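PDB 5NEC: TonB-dependent siderophore receptor from Pseudomonas aeruginosa 39016, which probably imports ferric siderophores across the outer membrane, drawing on TonB-transmitted energy, and belongs to a receptor repertoire studied for uptake of siderophore-drug conjugates. Local coordinates for residues P58-K63 with K595-A600; D177-F182 with N186-L191; N199-D204 with G722-F727; T383-N388 with P392-A397; V487-P490 with G494-Y497. One frame throughout, in Å; residues are numbered along the deposited sequence.

Contact 1. Residues P58-K63 with K595-A600; sequences PKQVIK and KWKVFA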
# COMPACT_ATOMS: atom_id res chain seq x y z
N PRO A 58 9.44 -0.24 -10.02
CA PRO A 58 10.88 -0.35 -9.75
C PRO A 58 11.46 0.84 -9.00
O PRO A 58 10.87 1.93 -9.00
CB PRO A 58 11.48 -0.44 -11.14
CG PRO A 58 10.56 0.38 -11.98
CD PRO A 58 9.19 0.27 -11.38
N LYS A 59 12.62 0.61 -8.40
CA LYS A 59 13.39 1.62 -7.67
C LYS A 59 13.42 2.98 -8.36
O LYS A 59 13.24 4.01 -7.71
CB LYS A 59 14.83 1.12 -7.51
CG LYS A 59 15.70 1.96 -6.57
CD LYS A 59 17.18 1.82 -6.88
CE LYS A 59 17.68 0.41 -6.62
NZ LYS A 59 18.92 0.07 -7.36
N GLN A 60 13.67 2.98 -9.66
CA GLN A 60 13.91 4.20 -10.41
C GLN A 60 12.65 5.05 -10.53
O GLN A 60 12.75 6.28 -10.52
CB GLN A 60 14.46 3.89 -11.81
CG GLN A 60 15.16 5.07 -12.48
CD GLN A 60 16.27 5.65 -11.63
OE1 GLN A 60 17.04 4.92 -11.02
NE2 GLN A 60 16.33 6.95 -11.55
N VAL A 61 11.48 4.40 -10.64
CA VAL A 61 10.20 5.12 -10.63
C VAL A 61 9.95 5.76 -9.25
O VAL A 61 9.50 6.91 -9.18
CB VAL A 61 9.03 4.23 -11.10
CG1 VAL A 61 7.68 4.89 -10.87
CG2 VAL A 61 9.18 3.93 -12.58
N ILE A 62 10.28 5.03 -8.19
CA ILE A 62 10.17 5.53 -6.81
C ILE A 62 11.04 6.78 -6.62
O ILE A 62 10.58 7.76 -6.05
CB ILE A 62 10.51 4.43 -5.77
CG1 ILE A 62 9.47 3.30 -5.84
CG2 ILE A 62 10.59 4.99 -4.34
CD1 ILE A 62 9.92 2.00 -5.20
N LYS A 63 12.28 6.75 -7.13
CA LYS A 63 13.18 7.92 -7.08
C LYS A 63 12.73 9.07 -7.99
O LYS A 63 12.72 10.19 -7.55
CB LYS A 63 14.61 7.54 -7.45
CG LYS A 63 15.26 6.60 -6.46
CD LYS A 63 16.75 6.46 -6.74
CE LYS A 63 17.40 5.40 -5.84
NZ LYS A 63 18.68 4.89 -6.42
N LYS A 595 16.16 7.31 -25.38
CA LYS A 595 16.05 8.42 -24.43
C LYS A 595 14.70 8.54 -23.71
O LYS A 595 14.61 9.24 -22.72
CB LYS A 595 16.34 9.73 -25.16
CG LYS A 595 17.69 9.80 -25.83
CD LYS A 595 17.87 11.19 -26.44
CE LYS A 595 19.32 11.49 -26.71
NZ LYS A 595 19.42 12.77 -27.43
N TRP A 596 13.68 7.82 -24.19
CA TRP A 596 12.30 8.04 -23.77
C TRP A 596 11.77 6.80 -23.03
O TRP A 596 11.54 5.76 -23.65
CB TRP A 596 11.45 8.36 -25.00
CG TRP A 596 10.03 8.77 -24.74
CD1 TRP A 596 9.52 9.29 -23.59
CD2 TRP A 596 8.95 8.73 -25.68
NE1 TRP A 596 8.19 9.56 -23.74
CE2 TRP A 596 7.81 9.23 -25.02
CE3 TRP A 596 8.83 8.32 -27.02
CZ2 TRP A 596 6.55 9.32 -25.64
CZ3 TRP A 596 7.59 8.41 -27.63
CH2 TRP A 596 6.46 8.91 -26.94
N LYS A 597 11.58 6.94 -21.71
CA LYS A 597 11.06 5.87 -20.85
C LYS A 597 9.60 6.10 -20.46
O LYS A 597 9.12 7.22 -20.39
CB LYS A 597 11.89 5.74 -19.58
CG LYS A 597 13.30 5.28 -19.85
CD LYS A 597 13.99 4.79 -18.60
CE LYS A 597 14.30 5.94 -17.66
NZ LYS A 597 15.25 5.51 -16.60
N VAL A 598 8.91 5.00 -20.19
CA VAL A 598 7.50 5.04 -19.85
C VAL A 598 7.13 3.97 -18.79
O VAL A 598 7.66 2.85 -18.81
CB VAL A 598 6.62 4.94 -21.12
CG1 VAL A 598 6.55 3.51 -21.64
CG2 VAL A 598 5.23 5.49 -20.87
N PHE A 599 6.26 4.36 -17.86
CA PHE A 599 5.65 3.45 -16.92
C PHE A 599 4.20 3.89 -16.81
O PHE A 599 3.92 4.98 -16.33
CB PHE A 599 6.37 3.54 -15.58
CG PHE A 599 5.94 2.51 -14.58
CD1 PHE A 599 6.48 1.21 -14.62
CD2 PHE A 599 5.01 2.83 -13.58
CE1 PHE A 599 6.10 0.25 -13.69
CE2 PHE A 599 4.63 1.86 -12.64
CZ PHE A 599 5.18 0.57 -12.70
N ALA A 600 3.28 3.05 -17.30
CA ALA A 600 1.90 3.47 -17.54
C ALA A 600 0.92 2.31 -17.51
O ALA A 600 1.29 1.19 -17.79
CB ALA A 600 1.80 4.22 -18.86

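Contact 2. Residues D177-F182 with N186-L191; sequences DLNQEF and NAAFRL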
# COMPACT_ATOMS: atom_id res chain seq x y z
N ASP A 177 22.10 5.46 2.98
CA ASP A 177 22.04 4.05 2.57
C ASP A 177 23.49 3.58 2.32
O ASP A 177 24.05 3.77 1.25
CB ASP A 177 21.15 3.88 1.32
CG ASP A 177 20.91 2.40 0.92
OD1 ASP A 177 21.26 1.46 1.67
OD2 ASP A 177 20.35 2.18 -0.18
N LEU A 178 24.06 2.98 3.36
CA LEU A 178 25.46 2.54 3.41
C LEU A 178 25.53 1.02 3.36
O LEU A 178 24.87 0.38 4.15
CB LEU A 178 26.07 3.04 4.71
CG LEU A 178 27.49 2.58 5.02
CD1 LEU A 178 28.29 3.73 5.59
CD2 LEU A 178 27.52 1.38 5.96
N ASN A 179 26.35 0.46 2.46
CA ASN A 179 26.54 -1.00 2.31
C ASN A 179 28.05 -1.33 2.17
O ASN A 179 28.68 -0.92 1.21
CB ASN A 179 25.74 -1.52 1.10
CG ASN A 179 25.80 -3.05 0.96
OD1 ASN A 179 24.86 -3.76 1.32
ND2 ASN A 179 26.92 -3.55 0.42
N GLN A 180 28.59 -2.09 3.13
CA GLN A 180 30.03 -2.37 3.22
C GLN A 180 30.31 -3.87 3.34
O GLN A 180 29.77 -4.53 4.22
CB GLN A 180 30.60 -1.69 4.47
CG GLN A 180 32.09 -1.38 4.44
CD GLN A 180 32.38 0.11 4.32
OE1 GLN A 180 31.77 0.95 4.99
NE2 GLN A 180 33.33 0.45 3.46
N GLU A 181 31.17 -4.40 2.46
CA GLU A 181 31.66 -5.78 2.62
C GLU A 181 32.61 -5.90 3.82
O GLU A 181 33.28 -4.94 4.19
CB GLU A 181 32.35 -6.27 1.36
CG GLU A 181 31.41 -6.47 0.18
CD GLU A 181 32.09 -7.08 -1.05
OE1 GLU A 181 33.32 -7.29 -1.03
OE2 GLU A 181 31.38 -7.34 -2.06
N PHE A 182 32.62 -7.08 4.43
CA PHE A 182 33.61 -7.45 5.44
C PHE A 182 33.81 -8.99 5.42
O PHE A 182 33.22 -9.67 4.57
CB PHE A 182 33.24 -6.88 6.82
CG PHE A 182 32.03 -7.53 7.47
CD1 PHE A 182 30.74 -7.25 7.01
CD2 PHE A 182 32.17 -8.39 8.55
CE1 PHE A 182 29.64 -7.85 7.62
CE2 PHE A 182 31.07 -8.98 9.15
CZ PHE A 182 29.81 -8.71 8.69
N ASN A 186 33.03 -12.19 2.06
CA ASN A 186 32.04 -13.24 2.37
C ASN A 186 30.78 -12.73 3.08
O ASN A 186 29.78 -13.43 3.11
CB ASN A 186 32.67 -14.36 3.19
CG ASN A 186 33.80 -15.03 2.48
OD1 ASN A 186 34.90 -15.10 3.00
ND2 ASN A 186 33.55 -15.47 1.25
N ALA A 187 30.85 -11.52 3.64
CA ALA A 187 29.72 -10.93 4.35
C ALA A 187 29.58 -9.44 4.03
O ALA A 187 30.47 -8.83 3.46
CB ALA A 187 29.88 -11.14 5.85
N ALA A 188 28.43 -8.88 4.41
CA ALA A 188 28.16 -7.45 4.19
C ALA A 188 27.22 -6.90 5.25
O ALA A 188 26.39 -7.62 5.78
CB ALA A 188 27.60 -7.23 2.79
N PHE A 189 27.40 -5.63 5.56
CA PHE A 189 26.59 -4.89 6.51
C PHE A 189 25.94 -3.76 5.72
O PHE A 189 26.60 -3.12 4.90
CB PHE A 189 27.48 -4.32 7.61
CG PHE A 189 26.78 -3.33 8.51
CD1 PHE A 189 25.77 -3.74 9.38
CD2 PHE A 189 27.16 -1.98 8.51
CE1 PHE A 189 25.13 -2.83 10.23
CE2 PHE A 189 26.52 -1.06 9.37
CZ PHE A 189 25.51 -1.49 10.23
N ARG A 190 24.65 -3.53 5.96
CA ARG A 190 23.94 -2.41 5.34
C ARG A 190 23.15 -1.66 6.39
O ARG A 190 22.53 -2.27 7.26
CB ARG A 190 23.03 -2.91 4.23
CG ARG A 190 22.40 -1.81 3.40
CD ARG A 190 21.75 -2.39 2.16
NE ARG A 190 21.31 -1.35 1.23
CZ ARG A 190 20.79 -1.58 0.03
NH1 ARG A 190 20.63 -2.83 -0.42
NH2 ARG A 190 20.43 -0.55 -0.73
N LEU A 191 23.18 -0.33 6.31
CA LEU A 191 22.41 0.51 7.22
C LEU A 191 21.64 1.52 6.39
O LEU A 191 22.24 2.22 5.58
CB LEU A 191 23.34 1.21 8.19
CG LEU A 191 22.70 2.06 9.28
CD1 LEU A 191 21.73 1.23 10.13
CD2 LEU A 191 23.76 2.75 10.14

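Contact 3. Residues N199-D204 with G722-F727; sequences NVAGRD and GRTILF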
# COMPACT_ATOMS: atom_id res chain seq x y z
N ASN A 199 5.00 19.57 6.61
CA ASN A 199 3.58 19.94 6.66
C ASN A 199 2.89 19.33 5.42
O ASN A 199 3.52 18.54 4.69
CB ASN A 199 3.43 21.46 6.69
CG ASN A 199 4.07 22.08 7.90
OD1 ASN A 199 4.17 21.45 8.94
ND2 ASN A 199 4.51 23.30 7.78
N VAL A 200 1.62 19.65 5.19
CA VAL A 200 0.92 19.18 3.98
C VAL A 200 0.37 20.39 3.22
O VAL A 200 -0.39 21.17 3.78
CB VAL A 200 -0.22 18.18 4.32
CG1 VAL A 200 -0.92 17.70 3.06
CG2 VAL A 200 0.31 17.00 5.12
N ALA A 201 0.74 20.51 1.95
CA ALA A 201 0.27 21.61 1.10
C ALA A 201 -1.26 21.66 1.04
O ALA A 201 -1.92 20.64 0.76
CB ALA A 201 0.83 21.49 -0.31
N GLY A 202 -1.81 22.83 1.33
CA GLY A 202 -3.24 23.05 1.31
C GLY A 202 -4.00 22.45 2.47
O GLY A 202 -5.22 22.31 2.38
N ARG A 203 -3.33 22.08 3.56
CA ARG A 203 -4.01 21.63 4.78
C ARG A 203 -3.43 22.42 5.98
O ARG A 203 -2.24 22.33 6.27
CB ARG A 203 -3.83 20.13 5.02
CG ARG A 203 -4.11 19.21 3.83
CD ARG A 203 -5.55 19.19 3.36
NE ARG A 203 -6.48 18.86 4.44
CZ ARG A 203 -7.48 19.63 4.89
NH1 ARG A 203 -7.77 20.81 4.38
NH2 ARG A 203 -8.22 19.19 5.89
N ASP A 204 -4.28 23.18 6.67
CA ASP A 204 -3.85 23.94 7.84
C ASP A 204 -3.43 22.94 8.96
O ASP A 204 -4.13 21.96 9.22
CB ASP A 204 -4.96 24.90 8.35
CG ASP A 204 -5.28 26.08 7.38
OD1 ASP A 204 -4.51 26.34 6.42
OD2 ASP A 204 -6.30 26.78 7.60
N GLY A 722 -2.02 19.60 -1.91
CA GLY A 722 -2.02 20.56 -3.02
C GLY A 722 -0.68 20.56 -3.75
O GLY A 722 0.12 19.65 -3.58
N ARG A 723 -0.43 21.60 -4.57
CA ARG A 723 0.84 21.77 -5.25
C ARG A 723 2.00 21.78 -4.26
O ARG A 723 1.99 22.48 -3.25
CB ARG A 723 0.88 23.05 -6.11
CG ARG A 723 2.25 23.28 -6.75
CD ARG A 723 2.23 24.22 -7.94
NE ARG A 723 1.61 25.50 -7.61
CZ ARG A 723 0.57 26.07 -8.25
NH1 ARG A 723 0.00 25.52 -9.33
NH2 ARG A 723 0.09 27.24 -7.81
N THR A 724 3.01 20.97 -4.58
CA THR A 724 4.18 20.81 -3.74
C THR A 724 5.42 20.79 -4.64
O THR A 724 5.46 20.08 -5.65
CB THR A 724 4.05 19.52 -2.93
OG1 THR A 724 2.84 19.59 -2.16
CG2 THR A 724 5.23 19.33 -1.99
N ILE A 725 6.42 21.59 -4.27
CA ILE A 725 7.68 21.70 -5.00
C ILE A 725 8.78 21.10 -4.12
O ILE A 725 8.93 21.52 -2.97
CB ILE A 725 7.97 23.18 -5.38
CG1 ILE A 725 6.81 23.72 -6.25
CG2 ILE A 725 9.30 23.31 -6.12
CD1 ILE A 725 6.85 25.19 -6.55
N LEU A 726 9.51 20.12 -4.64
CA LEU A 726 10.58 19.44 -3.87
C LEU A 726 11.91 19.59 -4.62
O LEU A 726 11.97 19.35 -5.83
CB LEU A 726 10.25 17.95 -3.67
CG LEU A 726 8.90 17.58 -3.01
CD1 LEU A 726 8.62 16.09 -3.13
CD2 LEU A 726 8.85 18.03 -1.55
N PHE A 727 12.96 20.00 -3.91
CA PHE A 727 14.32 20.02 -4.43
C PHE A 727 15.14 19.00 -3.69
O PHE A 727 15.24 19.06 -2.47
CB PHE A 727 14.97 21.40 -4.27
CG PHE A 727 16.23 21.58 -5.11
CD1 PHE A 727 16.16 22.05 -6.43
CD2 PHE A 727 17.49 21.26 -4.59
CE1 PHE A 727 17.32 22.19 -7.20
CE2 PHE A 727 18.65 21.41 -5.36
CZ PHE A 727 18.57 21.88 -6.67
O HOH W 1 2.47 18.84 0.56

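Contact 4. Residues T383-N388 with P392-A397; sequences TGLGSN and PSLIGA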
# COMPACT_ATOMS: atom_id res chain seq x y z
N THR A 383 -21.58 18.80 23.41
CA THR A 383 -21.74 20.18 22.91
C THR A 383 -22.60 21.07 23.80
O THR A 383 -22.56 22.28 23.67
CB THR A 383 -22.37 20.23 21.52
OG1 THR A 383 -23.72 19.73 21.58
CG2 THR A 383 -21.54 19.44 20.51
N GLY A 384 -23.37 20.45 24.69
CA GLY A 384 -24.35 21.16 25.51
C GLY A 384 -25.74 21.12 24.90
O GLY A 384 -26.69 21.43 25.60
N LEU A 385 -25.87 20.73 23.63
CA LEU A 385 -27.15 20.62 22.92
C LEU A 385 -27.31 19.22 22.29
O LEU A 385 -26.72 18.92 21.26
CB LEU A 385 -27.21 21.69 21.83
CG LEU A 385 -28.46 21.73 20.94
CD1 LEU A 385 -29.67 22.05 21.79
CD2 LEU A 385 -28.29 22.74 19.84
N GLY A 386 -28.12 18.36 22.92
CA GLY A 386 -28.29 16.97 22.50
C GLY A 386 -27.00 16.19 22.25
O GLY A 386 -26.95 15.40 21.30
N SER A 387 -25.96 16.45 23.06
CA SER A 387 -24.62 15.78 22.95
C SER A 387 -23.75 16.15 21.74
O SER A 387 -22.57 16.47 21.90
CB SER A 387 -24.75 14.24 23.04
OG SER A 387 -25.67 13.85 24.04
N ASN A 388 -24.32 16.12 20.54
CA ASN A 388 -23.56 16.25 19.28
C ASN A 388 -24.16 17.27 18.29
O ASN A 388 -23.81 17.25 17.10
CB ASN A 388 -23.46 14.87 18.62
CG ASN A 388 -24.81 14.23 18.37
OD1 ASN A 388 -25.84 14.89 18.42
ND2 ASN A 388 -24.81 12.95 18.09
N PRO A 392 -24.28 28.30 15.15
CA PRO A 392 -23.30 29.38 15.33
C PRO A 392 -23.18 30.00 16.73
O PRO A 392 -22.11 30.46 17.10
CB PRO A 392 -23.69 30.41 14.27
CG PRO A 392 -24.22 29.55 13.16
CD PRO A 392 -25.02 28.48 13.88
N SER A 393 -24.24 29.98 17.52
CA SER A 393 -24.20 30.48 18.90
C SER A 393 -23.40 29.59 19.85
O SER A 393 -22.93 30.07 20.89
CB SER A 393 -25.62 30.69 19.45
OG SER A 393 -26.21 29.46 19.83
N LEU A 394 -23.26 28.31 19.51
CA LEU A 394 -22.47 27.35 20.31
C LEU A 394 -20.99 27.25 19.90
O LEU A 394 -20.18 26.73 20.66
CB LEU A 394 -23.14 25.96 20.26
CG LEU A 394 -24.53 25.88 20.91
CD1 LEU A 394 -25.19 24.54 20.62
CD2 LEU A 394 -24.49 26.12 22.42
N ILE A 395 -20.63 27.77 18.73
CA ILE A 395 -19.24 27.75 18.27
C ILE A 395 -18.29 28.38 19.29
O ILE A 395 -18.58 29.44 19.80
CB ILE A 395 -19.08 28.51 16.94
CG1 ILE A 395 -19.76 27.72 15.82
CG2 ILE A 395 -17.60 28.74 16.61
CD1 ILE A 395 -19.82 28.49 14.51
N GLY A 396 -17.16 27.72 19.58
CA GLY A 396 -16.21 28.26 20.54
C GLY A 396 -16.56 27.87 21.96
O GLY A 396 -17.06 26.77 22.20
N ALA A 397 -16.32 28.78 22.90
CA ALA A 397 -16.38 28.48 24.32
C ALA A 397 -17.72 27.98 24.87
O ALA A 397 -17.71 27.16 25.79
CB ALA A 397 -15.90 29.67 25.13

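Contact 5. Residues V487-P490 with G494-Y497; sequences VWKP and GSIY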
# COMPACT_ATOMS: atom_id res chain seq x y z
N VAL A 487 -0.06 -20.99 -20.70
CA VAL A 487 0.65 -19.97 -21.46
C VAL A 487 1.03 -20.52 -22.84
O VAL A 487 1.63 -21.58 -22.94
CB VAL A 487 1.92 -19.52 -20.73
CG1 VAL A 487 2.61 -18.37 -21.46
CG2 VAL A 487 1.56 -19.10 -19.32
N TRP A 488 0.65 -19.79 -23.90
CA TRP A 488 1.05 -20.09 -25.27
C TRP A 488 2.00 -18.98 -25.71
O TRP A 488 1.67 -17.81 -25.60
CB TRP A 488 -0.17 -20.15 -26.21
CG TRP A 488 0.18 -20.43 -27.67
CD1 TRP A 488 1.05 -21.38 -28.14
CD2 TRP A 488 -0.32 -19.76 -28.83
NE1 TRP A 488 1.12 -21.33 -29.50
CE2 TRP A 488 0.28 -20.35 -29.96
CE3 TRP A 488 -1.24 -18.71 -29.02
CZ2 TRP A 488 0.01 -19.93 -31.26
CZ3 TRP A 488 -1.51 -18.29 -30.31
CH2 TRP A 488 -0.89 -18.91 -31.42
N LYS A 489 3.18 -19.36 -26.20
CA LYS A 489 4.17 -18.43 -26.72
C LYS A 489 4.34 -18.65 -28.24
O LYS A 489 5.10 -19.52 -28.66
CB LYS A 489 5.50 -18.60 -25.99
CG LYS A 489 5.39 -18.36 -24.48
CD LYS A 489 6.71 -18.57 -23.77
CE LYS A 489 7.78 -17.54 -24.15
NZ LYS A 489 7.31 -16.12 -24.02
N PRO A 490 3.60 -17.87 -29.06
CA PRO A 490 3.75 -18.04 -30.51
C PRO A 490 5.19 -17.79 -30.94
O PRO A 490 5.73 -18.59 -31.69
CB PRO A 490 2.80 -16.98 -31.10
CG PRO A 490 1.90 -16.58 -29.99
CD PRO A 490 2.70 -16.74 -28.74
N GLY A 494 6.64 -13.19 -26.86
CA GLY A 494 5.18 -13.03 -26.96
C GLY A 494 4.54 -14.09 -26.09
O GLY A 494 5.06 -15.20 -25.97
N SER A 495 3.41 -13.75 -25.50
CA SER A 495 2.77 -14.60 -24.52
C SER A 495 1.26 -14.35 -24.54
O SER A 495 0.81 -13.21 -24.63
CB SER A 495 3.35 -14.30 -23.13
OG SER A 495 3.38 -15.47 -22.35
N ILE A 496 0.48 -15.43 -24.53
CA ILE A 496 -0.98 -15.35 -24.48
C ILE A 496 -1.40 -16.37 -23.45
O ILE A 496 -0.98 -17.51 -23.54
CB ILE A 496 -1.62 -15.66 -25.85
CG1 ILE A 496 -1.30 -14.55 -26.86
CG2 ILE A 496 -3.12 -15.82 -25.72
CD1 ILE A 496 -1.57 -14.90 -28.31
N TYR A 497 -2.17 -15.95 -22.45
CA TYR A 497 -2.46 -16.80 -21.28
C TYR A 497 -3.92 -16.83 -20.89
O TYR A 497 -4.64 -15.84 -21.05
CB TYR A 497 -1.57 -16.42 -20.08
CG TYR A 497 -1.89 -15.09 -19.43
CD1 TYR A 497 -2.79 -15.00 -18.36
CD2 TYR A 497 -1.29 -13.91 -19.86
CE1 TYR A 497 -3.09 -13.77 -17.76
CE2 TYR A 497 -1.58 -12.68 -19.26
CZ TYR A 497 -2.48 -12.61 -18.22
OH TYR A 497 -2.77 -11.40 -17.62

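Contact 1. Residues P58-K63 with K595-A600
V61 and P58 close on the ring of F599 where the short plug helix 59-64 meets the inner wall of the barrel. This apolar end is the tighter part. CG2 of V61 sits over one face of the ring, 4.1 Å from F599 CG, and the two side chains cross at about a right angle. V61 puts CG1 anti to the backbone N (chi1 170°), which leaves CG2 as the branch that meets the ring. P58, whose side chain and that of F599 come from opposite directions, brings CD obliquely to within 3.9 Å of F599 CE1. P58 and V61 meet the ring by van der Waals contact alone. P58, V61 and F599 are all buried, with P58 in the N-cap position.

The other end is looser and more polar. Q60 and K597 also cross nearly at right angles, but they meet only through Q60 CG and K597 NZ, 4.1 Å apart, a touch without a bond. Their polar ends are engaged elsewhere: Q60 NE2 bonds D64 OD1, while K597 NZ donates to the carbonyl O of T31 and the lysine makes a cation-pi contact with Y33. Both residues remain partly exposed, in contrast to the buried trio.

F599 also packs on T55 and V57 of the plug strand 54-57, so the start of the plug helix and the strand before it both pack on F599. In the wall, strand 596-609 runs between strands 579-589 and 639-650, with F599 backbone-bonded to W644 of the latter.

Contact 2. Residues D177-F182 with N186-L191
The F182 ring carries CB of A187 over one face, a CH-pi contact 3.9 Å from the ring centroid, while C of A188 and N of F189 lie at its edge, in plane. CG of F182 stands between its backbone N and carbonyl carbon (chi1 70°), which swings the ring across to the partner strand. The R190 guanidinium, on the other side of the hairpin, takes the D177 carboxylate at its edge in a bidentate salt bridge, the two planes only 4° apart. Its grip is side-on: NE reaches D177 OD1 at 2.8 Å and NH2 reaches OD2 at 2.8 Å, each oxygen using its syn lone pair. K152 forms a second salt bridge to OD2, and R190 NH1 donates to the carbonyl O of Q153, so the buried pair has further polar partners and the carboxylate probably stays charged. The N179 amide plane stands at 90° to the guanidinium; its OD1 lies 3.5 Å from R190 CD, and ND2 donates to K155 O. On the F182 face, L178 CD2 meets the F189 ring obliquely. Backbone bonds join L178 with L191, Q180 with F189 and F182 with A187, all in reciprocal pairs. This is the regular antiparallel beta hairpin of a transmembrane barrel wall, here strands 172-182 and 187-200.

Contact 3. Residues N199-D204 with G722-F727
A type II turn from V200 to R203, closed by R203 N to V200 O and with G202 taking the positive phi of its third position, presents the carbonyl of A201 to the backbone of G722, whose N donates to A201 O at 2.9 Å. The bond is fairly straight at the hydrogen (165°), yet the donor stands 55° out of the carbonyl plane. Beside that bond, the methyl of A201 points at the other segment and fits against two oxygens: CB is 3.3 Å from R723 O and 3.3 Å from T724 OG1. Both are close van der Waals contacts, not hydrogen bonds. T724 holds OG1 beside its backbone N and anti to the carbonyl carbon (chi1 -57°), and this turns the hydroxyl to the alanine side. A water bridges the segments, accepting from A201 N at 2.8 Å and lying 2.8 Å from T724 OG1. A201 thus meets the second segment through its carbonyl, its methyl and, by way of the water, its amide. R723 points away, and its NH1 bonds V702 O. The turn joins barrel strands 187-200 and 206-219; G722 leads into strand 724-733, which pairs with 159-167 and 693-700, so the contact links a turn to the approach of a strand that neighbours neither of its own.

Contact 4. Residues T383-N388 with P392-A397
This contact lies within one long loop between strands 357-379 and 403-405 of the receptor barrel, and two leucines carry it. L385 and L394 cross at about a right angle: CD1 of L394 reaches L385 CD2 at 3.7 Å and also L385 CB at 3.7 Å, so a single methyl sits against both the stem and one branch of its partner. L394 places CG anti to its carbonyl carbon (chi1 -65°) with the chain extended beyond (chi2 171°), which carries CD1 out to L385. The other branch, CD2, comes only loosely to T383 O, at 4.5 Å. The L385 end of the pair is shaped by an ST turn: T383 OG1 accepts from L385 N at 3.1 Å, with an angle of 161° at the hydrogen. The same hydroxyl is hydrogen-bonded to K389 O, and a backbone bond from T383 N to S387 O closes the wider loop 383-387. T383 also packs on W329 of strand 327-354. Across the two segments the attraction is thus purely dispersive and slight in extent, one methyl of L394 against L385, while the polar bonds lie to one side of it and fix the T383-L385 turn that presents the leucine.

Contact 5. Residues V487-P490 with G494-Y497
W488 and I496 lie side by side, pointing the same way, and form the apolar centre of this hairpin end: I496 CD1 is 3.9 Å from W488 CE3 and as far from CZ3, approaching the indole obliquely. CG1 of I496 lies anti to its carbonyl carbon (chi1 -68°), and the extended chain beyond brings CD1 to the indole. P490 adds to this group, its CG lying over one face of the indole near the rim and 4.2 Å from I496 CD1. On the other face of the hairpin, V487 CG2 rests against Y497 CB. In the backbone itself, W488 and I496 form a hydrogen-bonded pair, the W488 N to I496 O bond being 2.8 Å long and nearly straight at 177°.

Away from this apolar group the contact turns polar at K489. Its chain bends at chi3 and chi4 and folds back so that NZ donates to G494 O at 3.1 Å, from 51° above the carbonyl plane. The same ammonium bonds P492 O and forms a salt bridge with D49, so it has three oxygen partners. The Y497 side chain leads away from the contact, and its OH is hydrogen-bonded to E538 OE2.

Strands 471-488 and 494-503 stand in the barrel between 447-464 and 534-545; W488 stacks on W447, while V487 and Y497 touch P51 in the chain leading to the plug strand 54-57.

How the contacts relate
Contacts 1, 2, 3 and 5 all reach the barrel wall, whereas contact 4 lies in a loop remote from contacts 2 and 5, with 60 and 66 Å between centres; contact 3 is closer to it, at 33 Å. In contact 1 the plug packs against the wall, and contact 5 touches residues just ahead of that plug strand; their centres are 26 Å apart. Contacts 2 and 3 share strand 187-200, one at each end, with centres 36 Å apart. Contacts 1 and 3 alternate along the chain and come within about 8 Å at their nearest atoms. A bound C8E molecule lies about 10 Å from the Y497 side chain of contact 5.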